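PDB 3CK2: conserved uncharacterized protein (predicted phosphoesterase COG0622) from Streptococcus pneumoniae, which is of unknown function but probably hydrolyses phosphoester bonds at a two-manganese centre of the calcineurin-like phosphoesterase type. Local coordinates for residues L126-P130 and F155-F159; I140-L144 and Y167-S171. One frame throughout, in Å; residues are numbered along the deposited sequence.

Interaction 1 of 2, residues L126-P130 and F155-F159. With SRT (S,R meso-tartaric acid), chain F.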
ATOM      1  N   LEU A 126      -0.080   6.434  10.336  1.00 17.53           N
ATOM      2  CA  LEU A 126      -1.032   6.170   9.261  1.00 17.43           C
ATOM      3  C   LEU A 126      -0.995   4.691   8.868  1.00 18.11           C
ATOM      4  O   LEU A 126       0.077   4.168   8.479  1.00 17.29           O
ATOM      5  CB  LEU A 126      -0.697   7.010   8.032  1.00 16.89           C
ATOM      6  CG  LEU A 126      -1.516   6.765   6.763  1.00 16.72           C
ATOM      7  CD1 LEU A 126      -2.984   7.133   6.969  1.00 14.35           C
ATOM      8  CD2 LEU A 126      -0.902   7.507   5.590  1.00 16.21           C
ATOM      9  N   PHE A 127      -2.159   4.030   8.995  1.00 18.67           N
ATOM     10  CA  PHE A 127      -2.389   2.681   8.485  1.00 19.50           C
ATOM     11  C   PHE A 127      -3.257   2.764   7.226  1.00 19.85           C
ATOM     12  O   PHE A 127      -4.318   3.387   7.227  1.00 20.22           O
ATOM     13  CB  PHE A 127      -3.084   1.788   9.526  1.00 20.14           C
ATOM     14  CG  PHE A 127      -2.243   1.518  10.761  1.00 21.01           C
ATOM     15  CD1 PHE A 127      -1.530   0.324  10.895  1.00 21.13           C
ATOM     16  CD2 PHE A 127      -2.173   2.446  11.779  1.00 21.06           C
ATOM     17  CE1 PHE A 127      -0.761   0.085  12.026  1.00 19.64           C
ATOM     18  CE2 PHE A 127      -1.403   2.204  12.911  1.00 21.27           C
ATOM     19  CZ  PHE A 127      -0.684   1.027  13.015  1.00 21.12           C
ATOM     20  N   LEU A 128      -2.800   2.112   6.164  1.00 20.38           N
ATOM     21  CA  LEU A 128      -3.437   2.199   4.860  1.00 20.56           C
ATOM     22  C   LEU A 128      -3.495   0.843   4.186  1.00 20.32           C
ATOM     23  O   LEU A 128      -2.466   0.166   4.031  1.00 19.74           O
ATOM     24  CB  LEU A 128      -2.680   3.180   3.942  1.00 21.09           C
ATOM     25  CG  LEU A 128      -3.130   3.336   2.480  1.00 20.54           C
ATOM     26  CD1 LEU A 128      -4.479   4.082   2.400  1.00 20.05           C
ATOM     27  CD2 LEU A 128      -2.074   4.106   1.749  1.00 21.64           C
ATOM     28  N   ASN A 129      -4.714   0.482   3.783  1.00 20.32           N
ATOM     29  CA  ASN A 129      -4.952  -0.569   2.815  1.00 20.26           C
ATOM     30  C   ASN A 129      -5.424   0.160   1.574  1.00 19.68           C
ATOM     31  O   ASN A 129      -6.422   0.914   1.622  1.00 18.34           O
ATOM     32  CB  ASN A 129      -6.002  -1.562   3.333  1.00 20.48           C
ATOM     33  CG  ASN A 129      -6.127  -2.807   2.446  1.00 21.61           C
ATOM     34  OD1 ASN A 129      -6.112  -2.713   1.224  1.00 22.44           O
ATOM     35  ND2 ASN A 129      -6.260  -3.970   3.068  1.00 21.64           N
ATOM     36  N   PRO A 130      -4.720  -0.034   0.452  1.00 19.02           N
ATOM     37  CA  PRO A 130      -5.145   0.698  -0.742  1.00 18.88           C
ATOM     38  C   PRO A 130      -6.453   0.186  -1.378  1.00 18.81           C
ATOM     39  O   PRO A 130      -6.882   0.763  -2.340  1.00 17.71           O
ATOM     40  CB  PRO A 130      -3.961   0.481  -1.700  1.00 19.23           C
ATOM     41  CG  PRO A 130      -3.460  -0.882  -1.336  1.00 18.48           C
ATOM     42  CD  PRO A 130      -3.559  -0.912   0.170  1.00 19.87           C
ATOM     43  N   PHE A 155      -0.527  13.971   6.228  1.00 24.71           N
ATOM     44  CA  PHE A 155      -0.714  12.892   5.254  1.00 23.98           C
ATOM     45  C   PHE A 155      -2.025  13.171   4.503  1.00 24.05           C
ATOM     46  O   PHE A 155      -3.070  13.389   5.122  1.00 23.45           O
ATOM     47  CB  PHE A 155      -0.903  11.525   5.912  1.00 23.50           C
ATOM     48  CG  PHE A 155       0.240  11.067   6.746  1.00 22.73           C
ATOM     49  CD1 PHE A 155       1.489  10.844   6.181  1.00 21.96           C
ATOM     50  CD2 PHE A 155       0.055  10.787   8.099  1.00 23.96           C
ATOM     51  CE1 PHE A 155       2.536  10.373   6.949  1.00 22.74           C
ATOM     52  CE2 PHE A 155       1.118  10.326   8.882  1.00 23.93           C
ATOM     53  CZ  PHE A 155       2.349  10.111   8.307  1.00 22.79           C
ATOM     54  N   LYS A 156      -1.975  13.139   3.173  1.00 24.08           N
ATOM     55  CA  LYS A 156      -3.181  13.267   2.360  1.00 23.95           C
ATOM     56  C   LYS A 156      -3.351  11.950   1.614  1.00 23.58           C
ATOM     57  O   LYS A 156      -2.445  11.533   0.914  1.00 23.69           O
ATOM     58  CB  LYS A 156      -3.077  14.463   1.390  1.00 24.09           C
ATOM     59  CG  LYS A 156      -4.255  14.574   0.384  1.00 25.06           C
ATOM     60  CD  LYS A 156      -5.639  14.692   1.096  1.00 26.74           C
ATOM     61  CE  LYS A 156      -6.807  14.521   0.137  1.00 26.48           C
ATOM     62  NZ  LYS A 156      -6.586  15.368  -1.064  1.00 28.83           N
ATOM     63  N   VAL A 157      -4.488  11.278   1.807  1.00 23.44           N
ATOM     64  CA  VAL A 157      -4.786  10.015   1.105  1.00 22.54           C
ATOM     65  C   VAL A 157      -5.955  10.148   0.119  1.00 22.48           C
ATOM     66  O   VAL A 157      -7.041  10.603   0.471  1.00 22.15           O
ATOM     67  CB  VAL A 157      -5.103   8.881   2.106  1.00 23.24           C
ATOM     68  CG1 VAL A 157      -5.427   7.570   1.358  1.00 19.63           C
ATOM     69  CG2 VAL A 157      -3.949   8.747   3.170  1.00 20.39           C
ATOM     70  N   ASP A 158      -5.700   9.783  -1.131  1.00 23.01           N
ATOM     71  CA  ASP A 158      -6.746   9.655  -2.142  1.00 22.24           C
ATOM     72  C   ASP A 158      -6.771   8.246  -2.657  1.00 22.29           C
ATOM     73  O   ASP A 158      -5.726   7.623  -2.822  1.00 21.99           O
ATOM     74  CB  ASP A 158      -6.471  10.569  -3.311  1.00 22.69           C
ATOM     75  CG  ASP A 158      -6.707  12.023  -2.976  1.00 22.66           C
ATOM     76  OD1 ASP A 158      -7.855  12.433  -2.652  1.00 22.33           O
ATOM     77  OD2 ASP A 158      -5.712  12.744  -3.000  1.00 22.56           O
ATOM     78  N   PHE A 159      -7.970   7.741  -2.915  1.00 22.20           N
ATOM     79  CA  PHE A 159      -8.110   6.463  -3.589  1.00 22.07           C
ATOM     80  C   PHE A 159      -8.442   6.662  -5.064  1.00 21.45           C
ATOM     81  O   PHE A 159      -9.232   7.502  -5.407  1.00 21.21           O
ATOM     82  CB  PHE A 159      -9.138   5.597  -2.866  1.00 22.75           C
ATOM     83  CG  PHE A 159      -8.701   5.197  -1.487  1.00 21.32           C
ATOM     84  CD1 PHE A 159      -8.027   4.026  -1.280  1.00 20.80           C
ATOM     85  CD2 PHE A 159      -8.966   6.012  -0.401  1.00 22.30           C
ATOM     86  CE1 PHE A 159      -7.646   3.682  -0.018  1.00 22.14           C
ATOM     87  CE2 PHE A 159      -8.591   5.653   0.870  1.00 22.50           C
ATOM     88  CZ  PHE A 159      -7.920   4.496   1.058  1.00 21.34           C
TER
HETATM   89  O1  SRT F 301      -9.111  16.244  -1.668  0.50 50.09           O
HETATM   90  O11 SRT F 301     -11.253  15.901  -2.081  0.50 48.69           O
HETATM   91  C1  SRT F 301     -10.041  15.851  -2.413  0.50 49.93           C
HETATM   92  C2  SRT F 301      -9.680  15.270  -3.756  0.50 49.71           C
HETATM   93  O2  SRT F 301      -8.706  14.253  -3.527  0.50 49.91           O
HETATM   94  C3  SRT F 301      -9.054  16.271  -4.747  0.50 49.99           C
HETATM   95  O3  SRT F 301      -9.367  17.623  -4.377  0.50 49.59           O
HETATM   96  C4  SRT F 301      -9.467  15.998  -6.183  0.50 50.00           C
HETATM   97  O4  SRT F 301      -8.932  16.670  -7.097  0.50 50.28           O
HETATM   98  O41 SRT F 301     -10.300  15.100  -6.456  0.50 49.37           O
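Two nearly parallel strands, 18° apart with axes 9.2 Å from each other, face across the interior between the two mixed sheets of the calcineurin-like phosphoesterase fold. At that spacing no backbone hydrogen bond joins them; side chains fill most of the gap. Leu-126 and Leu-128, alternate residues of 126-130, are the bumps on one side, and Phe-155 and Val-157 answer from the other. CB of Leu-126 sits over a face of the Phe-155 ring, 4.1 Å from its centroid in a CH-pi contact, while CD2 of the same leucine, Leu-126, lies 4.1 Å from Val-157 CG2. Leu-128 enters the next hollow: its CD1 lies 3.8 Å from Val-157 CG1 and 3.7 Å from Phe-159 CZ. Branched valine suits the middle, short enough to admit a leucine on each side. Phe-159 leaves its strand sideways, yet its long flat ring reaches across, the edge meeting the carbonyls of Asn-129 (O to CE1 3.4 Å) and Pro-130 (O to CD1 3.6 Å). Lys-156 points the other way, where NZ donates to tartrate O1 (2.7 Å) and forms a weak, salt-bridged hydrogen bond to Asp-158 OD2 (3.4 Å). Asp-158 is also salt-bridged to Arg-147. Strand 145-150 flanks 154-160 and lends Val-148 to both leucines; strand 117-122, beside 125-130, adds Leu-121 against Phe-155, and helix 95-103 covers Phe-127 on the far face of its sheet.

Interaction 2 of 2, residues I140-L144 and Y167-S171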
ATOM      1  N   ILE A 140     -17.469  -0.793  -1.132  1.00 21.49           N
ATOM      2  CA  ILE A 140     -17.028  -0.177  -2.375  1.00 21.42           C
ATOM      3  C   ILE A 140     -16.666  -1.276  -3.361  1.00 22.31           C
ATOM      4  O   ILE A 140     -15.815  -2.100  -3.075  1.00 22.09           O
ATOM      5  CB  ILE A 140     -15.797   0.756  -2.156  1.00 22.54           C
ATOM      6  CG1 ILE A 140     -16.139   1.914  -1.185  1.00 20.90           C
ATOM      7  CG2 ILE A 140     -15.221   1.301  -3.527  1.00 21.38           C
ATOM      8  CD1 ILE A 140     -17.304   2.815  -1.600  1.00 19.52           C
ATOM      9  N   ARG A 141     -17.384  -1.331  -4.480  1.00 22.66           N
ATOM     10  CA  ARG A 141     -17.246  -2.414  -5.426  1.00 24.32           C
ATOM     11  C   ARG A 141     -16.336  -2.034  -6.578  1.00 24.50           C
ATOM     12  O   ARG A 141     -16.301  -2.710  -7.584  1.00 26.53           O
ATOM     13  CB  ARG A 141     -18.579  -2.809  -6.025  1.00 24.81           C
ATOM     14  CG  ARG A 141     -19.651  -3.295  -5.088  1.00 28.07           C
ATOM     15  CD  ARG A 141     -19.395  -4.639  -4.603  1.00 31.01           C
ATOM     16  NE  ARG A 141     -20.641  -5.282  -4.217  1.00 34.17           N
ATOM     17  CZ  ARG A 141     -20.721  -6.319  -3.377  1.00 38.11           C
ATOM     18  NH1 ARG A 141     -19.587  -6.826  -2.822  1.00 41.07           N
ATOM     19  NH2 ARG A 141     -21.920  -6.845  -3.071  1.00 33.11           N
ATOM     20  N   GLU A 142     -15.590  -0.968  -6.417  1.00 24.24           N
ATOM     21  CA  GLU A 142     -14.740  -0.406  -7.463  1.00 23.23           C
ATOM     22  C   GLU A 142     -13.299  -0.856  -7.148  1.00 22.45           C
ATOM     23  O   GLU A 142     -12.879  -0.862  -5.986  1.00 22.50           O
ATOM     24  CB  GLU A 142     -14.883   1.128  -7.421  1.00 22.58           C
ATOM     25  CG  GLU A 142     -14.061   1.937  -8.421  1.00 23.33           C
ATOM     26  CD  GLU A 142     -14.477   1.773  -9.874  1.00 22.86           C
ATOM     27  OE1 GLU A 142     -15.519   1.158 -10.138  1.00 23.11           O
ATOM     28  OE2 GLU A 142     -13.749   2.253 -10.767  1.00 21.36           O
ATOM     29  N   CYS A 143     -12.567  -1.237  -8.186  1.00 21.70           N
ATOM     30  CA  CYS A 143     -11.144  -1.555  -8.066  1.00 21.06           C
ATOM     31  C   CYS A 143     -10.388  -0.255  -7.794  1.00 21.06           C
ATOM     32  O   CYS A 143     -10.620   0.784  -8.460  1.00 20.67           O
ATOM     33  CB  CYS A 143     -10.647  -2.194  -9.351  1.00 20.61           C
ATOM     34  SG  CYS A 143     -11.310  -3.820  -9.699  1.00 20.08           S
ATOM     35  N   LEU A 144      -9.513  -0.304  -6.787  1.00 21.04           N
ATOM     36  CA  LEU A 144      -8.839   0.884  -6.293  1.00 19.79           C
ATOM     37  C   LEU A 144      -7.407   0.602  -5.958  1.00 19.77           C
ATOM     38  O   LEU A 144      -7.040  -0.528  -5.661  1.00 18.58           O
ATOM     39  CB  LEU A 144      -9.553   1.418  -5.043  1.00 19.94           C
ATOM     40  CG  LEU A 144     -10.989   2.000  -5.146  1.00 18.09           C
ATOM     41  CD1 LEU A 144     -11.541   2.250  -3.748  1.00 15.60           C
ATOM     42  CD2 LEU A 144     -11.076   3.287  -5.981  1.00 16.49           C
ATOM     43  N   TYR A 167     -11.460   8.585  -6.669  1.00 18.03           N
ATOM     44  CA  TYR A 167     -12.793   8.127  -6.379  1.00 18.52           C
ATOM     45  C   TYR A 167     -13.338   8.894  -5.159  1.00 19.16           C
ATOM     46  O   TYR A 167     -12.749   8.877  -4.079  1.00 19.92           O
ATOM     47  CB  TYR A 167     -12.774   6.630  -6.111  1.00 18.27           C
ATOM     48  CG  TYR A 167     -14.121   5.996  -6.220  1.00 16.50           C
ATOM     49  CD1 TYR A 167     -14.728   5.861  -7.449  1.00 15.56           C
ATOM     50  CD2 TYR A 167     -14.787   5.540  -5.097  1.00 15.88           C
ATOM     51  CE1 TYR A 167     -15.955   5.267  -7.592  1.00 17.02           C
ATOM     52  CE2 TYR A 167     -16.031   4.910  -5.217  1.00 18.22           C
ATOM     53  CZ  TYR A 167     -16.594   4.770  -6.487  1.00 17.58           C
ATOM     54  OH  TYR A 167     -17.816   4.223  -6.659  1.00 18.37           O
ATOM     55  N   PRO A 168     -14.429   9.621  -5.345  1.00 19.71           N
ATOM     56  CA  PRO A 168     -14.904  10.495  -4.279  1.00 20.16           C
ATOM     57  C   PRO A 168     -15.561   9.791  -3.103  1.00 20.79           C
ATOM     58  O   PRO A 168     -16.132   8.745  -3.266  1.00 20.62           O
ATOM     59  CB  PRO A 168     -15.919  11.396  -4.989  1.00 20.13           C
ATOM     60  CG  PRO A 168     -16.357  10.640  -6.150  1.00 21.02           C
ATOM     61  CD  PRO A 168     -15.219   9.760  -6.577  1.00 19.64           C
ATOM     62  N   GLY A 169     -15.433  10.380  -1.917  1.00 21.62           N
ATOM     63  CA  GLY A 169     -16.102   9.917  -0.735  1.00 22.13           C
ATOM     64  C   GLY A 169     -15.215   9.092   0.145  1.00 22.12           C
ATOM     65  O   GLY A 169     -15.665   8.657   1.208  1.00 23.60           O
ATOM     66  N   LEU A 170     -13.988   8.874  -0.313  1.00 22.82           N
ATOM     67  CA  LEU A 170     -12.936   8.082   0.364  1.00 23.93           C
ATOM     68  C   LEU A 170     -11.665   8.838   0.750  1.00 24.47           C
ATOM     69  O   LEU A 170     -10.875   8.313   1.516  1.00 26.42           O
ATOM     70  CB  LEU A 170     -12.498   6.884  -0.514  1.00 24.63           C
ATOM     71  CG  LEU A 170     -13.604   5.930  -0.969  1.00 23.82           C
ATOM     72  CD1 LEU A 170     -13.030   4.833  -1.794  1.00 24.60           C
ATOM     73  CD2 LEU A 170     -14.393   5.384   0.245  1.00 24.88           C
ATOM     74  N   SER A 171     -11.458  10.053   0.253  1.00 25.84           N
ATOM     75  CA  SER A 171     -10.222  10.802   0.537  1.00 25.73           C
ATOM     76  C   SER A 171     -10.175  11.206   2.001  1.00 26.74           C
ATOM     77  O   SER A 171     -11.194  11.449   2.587  1.00 27.63           O
ATOM     78  CB  SER A 171     -10.118  12.046  -0.336  1.00 24.68           C
ATOM     79  OG  SER A 171      -9.991  11.655  -1.668  1.00 22.46           O
TER
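Tyr-167 lays one face of its ring against the aliphatic part of Glu-142, whose CG stands 4.2 Å from the ring centroid, 24° off the normal, in a CH-pi contact. Glutamate suits this partly exposed place, since its methylenes can cover a ring while leaving the carboxylate able to stay at the surface. No hydrogen bond joins the segments; Ile-140 adds CG2 at 4.1 Å from Tyr-167 CE2, and CD2 of Leu-144 comes to 3.8 Å from Tyr-167 CB. The tyrosine opens a type II beta turn, Tyr-167 to Leu-170, in the loop between strands 154-160 and 172-175; Gly-169 takes the positive-phi corner (phi 99°), where a CB would collide with the preceding carbonyl oxygen. This turn brings Leu-170 round beside Tyr-167, so both face the loop that leads into strand 145-150. Leu-170 CD1 meets Leu-144 CD1 at 3.6 Å, and CD2 of Leu-170 lies 4.1 Å from Ile-140 CG1.

From the N terminus, the chain first supplies 126-130 and then 140-144; 155-159 returns to the former and closes interaction 1 across 24 intervening residues, after which 167-171 returns to the latter and closes interaction 2 across 22. The segments alternate, so the two loops cross. Interaction 1 holds the two sheets face to face, whereas interaction 2 joins two loops at an end of the sheet that contains strands 145-150, 154-160 and 172-175. The contacts, with centres 12 Å apart, also touch: probable hydrogen bonds run from Tyr-167 N to Phe-159 O (2.8 Å) and between Ser-171 OG and Asp-158 OD1 (2.5 Å), the latter pair beside the tartrate.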